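Local coordinates for protein Pcdhgb2 (Mus musculus, PDB 5SZR), which probably acts as a calcium-dependent cell-adhesion protein of the protocadherin family that may take part in establishing and maintaining specific neuronal connections in the brain, at residues C147-N152 against Y181-V186; V110-V115 against V199-H204. One frame throughout, in Å; residues are numbered along the deposited sequence.

Contact 1. Residues C147-N152 against Y181-V186. With NAG (2-acetamido-2-deoxy-beta-D-glucopyranose), chain D.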
loop_
_atom_site.group_PDB
_atom_site.type_symbol
_atom_site.label_atom_id
_atom_site.label_comp_id
_atom_site.label_asym_id
_atom_site.label_seq_id
_atom_site.Cartn_x
_atom_site.Cartn_y
_atom_site.Cartn_z
ATOM N N CYS A 147 3.950 35.265 8.314
ATOM C CA CYS A 147 4.195 33.835 8.267
ATOM C C CYS A 147 4.229 33.330 6.832
ATOM O O CYS A 147 3.661 33.933 5.917
ATOM C CB CYS A 147 3.122 33.066 9.036
ATOM S SG CYS A 147 3.088 33.384 10.788
ATOM N N HIS A 148 4.903 32.198 6.659
ATOM C CA HIS A 148 4.880 31.450 5.413
ATOM C C HIS A 148 5.220 30.003 5.736
ATOM O O HIS A 148 5.762 29.697 6.801
ATOM C CB HIS A 148 5.849 32.028 4.373
ATOM C CG HIS A 148 7.293 31.864 4.731
ATOM N ND1 HIS A 148 7.761 31.990 6.021
ATOM C CD2 HIS A 148 8.374 31.580 3.965
ATOM C CE1 HIS A 148 9.069 31.798 6.033
ATOM N NE2 HIS A 148 9.464 31.546 4.799
ATOM N N VAL A 149 4.880 29.117 4.806
ATOM C CA VAL A 149 5.098 27.684 4.957
ATOM C C VAL A 149 6.333 27.294 4.162
ATOM O O VAL A 149 6.540 27.773 3.041
ATOM C CB VAL A 149 3.863 26.893 4.489
ATOM C CG1 VAL A 149 4.137 25.387 4.491
ATOM C CG2 VAL A 149 2.672 27.216 5.368
ATOM N N LEU A 150 7.169 26.438 4.742
ATOM C CA LEU A 150 8.303 25.901 4.009
ATOM C C LEU A 150 7.872 24.716 3.154
ATOM O O LEU A 150 6.986 23.941 3.529
ATOM C CB LEU A 150 9.416 25.475 4.966
ATOM C CG LEU A 150 10.120 26.605 5.722
ATOM C CD1 LEU A 150 11.192 26.047 6.643
ATOM C CD2 LEU A 150 10.717 27.617 4.753
ATOM N N GLY A 151 8.501 24.588 1.990
ATOM C CA GLY A 151 8.230 23.478 1.102
ATOM C C GLY A 151 6.968 23.666 0.282
ATOM O O GLY A 151 6.209 24.625 0.437
ATOM N N ASN A 152 6.748 22.708 -0.618
ATOM C CA ASN A 152 5.599 22.710 -1.520
ATOM C C ASN A 152 4.961 21.321 -1.524
ATOM O O ASN A 152 4.939 20.616 -2.533
ATOM C CB ASN A 152 6.012 23.132 -2.930
ATOM C CG ASN A 152 4.824 23.351 -3.843
ATOM O OD1 ASN A 152 3.736 23.710 -3.389
ATOM N ND2 ASN A 152 5.023 23.132 -5.137
ATOM N N TYR A 181 2.815 13.901 7.378
ATOM C CA TYR A 181 3.379 15.177 6.952
ATOM C C TYR A 181 3.966 15.927 8.137
ATOM O O TYR A 181 3.355 15.989 9.209
ATOM C CB TYR A 181 2.326 16.075 6.293
ATOM C CG TYR A 181 1.945 15.708 4.882
ATOM C CD1 TYR A 181 2.816 15.931 3.827
ATOM C CD2 TYR A 181 0.696 15.171 4.599
ATOM C CE1 TYR A 181 2.460 15.609 2.530
ATOM C CE2 TYR A 181 0.333 14.845 3.308
ATOM C CZ TYR A 181 1.217 15.069 2.280
ATOM O OH TYR A 181 0.854 14.751 0.997
ATOM N N ASN A 182 5.141 16.519 7.935
ATOM C CA ASN A 182 5.728 17.467 8.880
ATOM C C ASN A 182 5.750 18.837 8.209
ATOM O O ASN A 182 6.532 19.066 7.279
ATOM C CB ASN A 182 7.126 17.032 9.315
ATOM C CG ASN A 182 7.100 16.069 10.489
ATOM O OD1 ASN A 182 6.151 16.057 11.271
ATOM N ND2 ASN A 182 8.148 15.258 10.620
ATOM N N VAL A 183 4.892 19.740 8.675
ATOM C CA VAL A 183 4.719 21.059 8.073
ATOM C C VAL A 183 5.328 22.094 9.007
ATOM O O VAL A 183 4.874 22.259 10.147
ATOM C CB VAL A 183 3.237 21.363 7.800
ATOM C CG1 VAL A 183 3.088 22.677 7.055
ATOM C CG2 VAL A 183 2.604 20.221 7.011
ATOM N N THR A 184 6.352 22.794 8.521
ATOM C CA THR A 184 7.063 23.805 9.293
ATOM C C THR A 184 6.558 25.191 8.907
ATOM O O THR A 184 6.686 25.602 7.748
ATOM C CB THR A 184 8.571 23.710 9.064
ATOM O OG1 THR A 184 9.076 22.511 9.664
ATOM C CG2 THR A 184 9.278 24.913 9.671
ATOM N N ILE A 185 5.993 25.905 9.874
ATOM C CA ILE A 185 5.515 27.268 9.675
ATOM C C ILE A 185 6.509 28.220 10.331
ATOM O O ILE A 185 6.816 28.084 11.521
ATOM C CB ILE A 185 4.102 27.456 10.247
ATOM C CG1 ILE A 185 3.094 26.641 9.433
ATOM C CG2 ILE A 185 3.728 28.934 10.273
ATOM C CD1 ILE A 185 1.671 26.778 9.908
ATOM N N VAL A 186 7.016 29.179 9.558
ATOM C CA VAL A 186 8.040 30.114 10.016
ATOM C C VAL A 186 7.423 31.503 10.114
ATOM O O VAL A 186 6.711 31.939 9.202
ATOM C CB VAL A 186 9.257 30.121 9.076
ATOM C CG1 VAL A 186 10.307 31.109 9.568
ATOM C CG2 VAL A 186 9.848 28.724 8.960
HETATM C C1 NAG D . 8.223 14.299 11.700
HETATM C C2 NAG D . 8.541 12.894 11.192
HETATM C C3 NAG D . 8.527 11.910 12.354
HETATM C C4 NAG D . 9.509 12.356 13.430
HETATM C C5 NAG D . 9.180 13.783 13.875
HETATM C C6 NAG D . 10.176 14.345 14.867
HETATM C C7 NAG D . 7.977 12.251 8.892
HETATM C C8 NAG D . 6.886 11.829 7.955
HETATM N N2 NAG D . 7.608 12.477 10.156
HETATM O O3 NAG D . 8.854 10.608 11.881
HETATM O O4 NAG D . 9.448 11.461 14.538
HETATM O O5 NAG D . 9.172 14.669 12.740
HETATM O O6 NAG D . 11.455 14.524 14.275
HETATM O O7 NAG D . 9.140 12.383 8.519
HETATM O O HOH W 1 7.070 22.558 5.752
#
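The carbonyl oxygen of Val186 is gripped by two N-H groups of His148: the backbone N at 3.1 Å, and ring ND1, which adds a weak bond at 3.4 Å. A C-H...O contact from Cys147 CA is a third approach to the same oxygen. The ring turns its edge to it, Val186 O lying in the imidazole plane. His148 CG sits between its backbone N and carbonyl carbon (chi1 68°); the ring lies beside the Val186 side chain, CE1 3.5 Å from Val186 CB. Val186 N answers to His148 O, and Leu150 N reaches Thr184 O at 3.2 Å along a nearly straight N-H line (179°). These bonds join strand 145-149, at the border of its sheet, to strand 180-189, the antiparallel C-F pairing of a cadherin repeat. Beyond them a water bridges Leu150 O, at 2.6 Å, to Thr184 N. Branched aliphatics suit the inner face, where Val149 CG1 packs 3.9 Å from Val183 CG1 near Leu157 and Phe155. On the exposed side an imidazole can still donate to Val186 O, and Leu150 CD1 touches the methyls of Thr184 and Val186. Asn182 and Thr184 fit the N-X-T sequon, and Asn182 ND2 carries the N-acetylglucosamine.

Contact 2. Residues V110-V115 against V199-H204; sequences VIVTSV and VIITLH
Val112 and Ile201 meet tip to tip without any flat group, as every contact here is made by aliphatic carbons rather than ring faces or edges. Val112 CG1 lies 3.6 Å from Ile201 CD1; Ile201 has CG1 anti to its carbonyl carbon (chi1 -54°) and CD1 anti beyond it, an extended chain that reaches across. The other branch, Val112 CG2, comes 3.8 Å from Val199 CG2 as the two valine side chains pass alongside one another, pointing opposite ways. Val199 CG2 also packs 3.7 Å from Val110 CG1, so one methyl serves two neighbours. After the turn at Ser114, Val115 CG1 touches both Ile201 CG2 and Leu203 CD2, each at 4.0 Å. An alanine in place of Val112 would probably open a gap beside Ile201 CD1 and Val199 CG2, leaving the isoleucine tip freer to turn. The short axes run 14° from parallel and approach to 8.9 Å, too far for backbone bonding: strand 109-113 pairs with 128-135 and strand 196-206 with 180-189, the A strand facing the G strand across the cadherin beta-sandwich. Beta-branched residues suit extended strands, and the inward-pointing valines and Ile201 meet through branched aliphatic groups; with no hydrogen bond between the two segments, their contact depends on apolar packing.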
loop_
_atom_site.group_PDB
_atom_site.type_symbol
_atom_site.label_atom_id
_atom_site.label_comp_id
_atom_site.label_asym_id
_atom_site.label_seq_id
_atom_site.Cartn_x
_atom_site.Cartn_y
_atom_site.Cartn_z
ATOM N N VAL A 110 4.435 31.605 17.510
ATOM C CA VAL A 110 3.378 31.062 16.665
ATOM C C VAL A 110 2.473 30.193 17.527
ATOM O O VAL A 110 2.953 29.300 18.239
ATOM C CB VAL A 110 3.957 30.254 15.491
ATOM C CG1 VAL A 110 2.883 29.972 14.453
ATOM C CG2 VAL A 110 5.133 30.981 14.871
ATOM N N ILE A 111 1.169 30.446 17.461
ATOM C CA ILE A 111 0.180 29.734 18.265
ATOM C C ILE A 111 -0.710 28.951 17.311
ATOM O O ILE A 111 -1.459 29.545 16.524
ATOM C CB ILE A 111 -0.649 30.687 19.137
ATOM C CG1 ILE A 111 0.266 31.661 19.890
ATOM C CG2 ILE A 111 -1.509 29.898 20.110
ATOM C CD1 ILE A 111 1.268 30.983 20.802
ATOM N N VAL A 112 -0.638 27.621 17.388
ATOM C CA VAL A 112 -1.344 26.717 16.483
ATOM C C VAL A 112 -2.451 26.021 17.265
ATOM O O VAL A 112 -2.186 25.393 18.297
ATOM C CB VAL A 112 -0.391 25.684 15.865
ATOM C CG1 VAL A 112 -1.137 24.787 14.899
ATOM C CG2 VAL A 112 0.781 26.377 15.178
ATOM N N THR A 113 -3.686 26.122 16.776
ATOM C CA THR A 113 -4.823 25.451 17.391
ATOM C C THR A 113 -5.647 24.755 16.318
ATOM O O THR A 113 -5.484 24.999 15.119
ATOM C CB THR A 113 -5.719 26.424 18.174
ATOM O OG1 THR A 113 -6.233 27.427 17.290
ATOM C CG2 THR A 113 -4.950 27.083 19.306
ATOM N N SER A 114 -6.539 23.876 16.779
ATOM C CA SER A 114 -7.510 23.178 15.933
ATOM C C SER A 114 -6.841 22.483 14.751
ATOM O O SER A 114 -7.261 22.612 13.599
ATOM C CB SER A 114 -8.603 24.134 15.451
ATOM O OG SER A 114 -9.461 24.493 16.519
ATOM N N VAL A 115 -5.782 21.730 15.043
ATOM C CA VAL A 115 -5.174 20.897 14.014
ATOM C C VAL A 115 -6.100 19.725 13.703
ATOM O O VAL A 115 -6.532 18.997 14.607
ATOM C CB VAL A 115 -3.787 20.415 14.456
ATOM C CG1 VAL A 115 -3.163 19.538 13.375
ATOM C CG2 VAL A 115 -2.901 21.604 14.772
ATOM N N VAL A 199 7.352 26.596 13.990
ATOM C CA VAL A 199 6.654 25.478 14.616
ATOM C C VAL A 199 6.409 24.409 13.559
ATOM O O VAL A 199 6.097 24.717 12.403
ATOM C CB VAL A 199 5.323 25.905 15.269
ATOM C CG1 VAL A 199 5.578 26.807 16.469
ATOM C CG2 VAL A 199 4.423 26.596 14.257
ATOM N N ILE A 200 6.548 23.150 13.960
ATOM C CA ILE A 200 6.369 22.009 13.070
ATOM C C ILE A 200 5.037 21.356 13.404
ATOM O O ILE A 200 4.824 20.906 14.536
ATOM C CB ILE A 200 7.529 21.011 13.193
ATOM C CG1 ILE A 200 8.848 21.712 12.854
ATOM C CG2 ILE A 200 7.293 19.810 12.291
ATOM C CD1 ILE A 200 10.070 20.864 13.072
ATOM N N ILE A 201 4.135 21.328 12.428
ATOM C CA ILE A 201 2.839 20.679 12.568
ATOM C C ILE A 201 2.934 19.313 11.909
ATOM O O ILE A 201 3.239 19.214 10.714
ATOM C CB ILE A 201 1.715 21.510 11.932
ATOM C CG1 ILE A 201 1.718 22.935 12.483
ATOM C CG2 ILE A 201 0.368 20.847 12.166
ATOM C CD1 ILE A 201 0.651 23.810 11.882
ATOM N N THR A 202 2.678 18.264 12.686
ATOM C CA THR A 202 2.662 16.903 12.169
ATOM C C THR A 202 1.242 16.532 11.765
ATOM O O THR A 202 0.303 16.695 12.552
ATOM C CB THR A 202 3.192 15.918 13.211
ATOM O OG1 THR A 202 4.595 16.142 13.410
ATOM C CG2 THR A 202 2.969 14.483 12.752
ATOM N N LEU A 203 1.089 16.040 10.539
ATOM C CA LEU A 203 -0.211 15.670 9.992
ATOM C C LEU A 203 -0.279 14.166 9.771
ATOM O O LEU A 203 0.590 13.588 9.106
ATOM C CB LEU A 203 -0.484 16.408 8.679
ATOM C CG LEU A 203 -0.558 17.927 8.829
ATOM C CD1 LEU A 203 -0.946 18.582 7.509
ATOM C CD2 LEU A 203 -1.540 18.285 9.931
ATOM N N HIS A 204 -1.307 13.544 10.331
ATOM C CA HIS A 204 -1.597 12.136 10.112
ATOM C C HIS A 204 -2.742 12.036 9.114
ATOM O O HIS A 204 -3.828 12.571 9.359
ATOM C CB HIS A 204 -1.958 11.445 11.425
ATOM C CG HIS A 204 -0.791 11.249 12.341
ATOM N ND1 HIS A 204 0.510 11.203 11.888
ATOM C CD2 HIS A 204 -0.727 11.086 13.684
ATOM C CE1 HIS A 204 1.324 11.021 12.912
ATOM N NE2 HIS A 204 0.599 10.948 14.013
#

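Contacts 1 and 2 lie in one cadherin repeat, the second of the four in this construct, with centres 10 Å apart. Strands 180-189 and 196-206, consecutive in the chain, join them side by side: Val183 O and Ile201 N, 2.6 Å apart, probably form a hydrogen bond, as do Tyr181 O and Leu203 N. On the inner face Ile185 CD1 packs 3.7 Å from Ile201 CD1, making one hydrophobic layer of both contacts. On the outer face Asn182 OD1 bonds to Thr202 OG1 beside the glycan. Neither contact holds calcium, but the side chains of Cys147 and Val110 each lie about 10 Å from that of the calcium ligand Asp136.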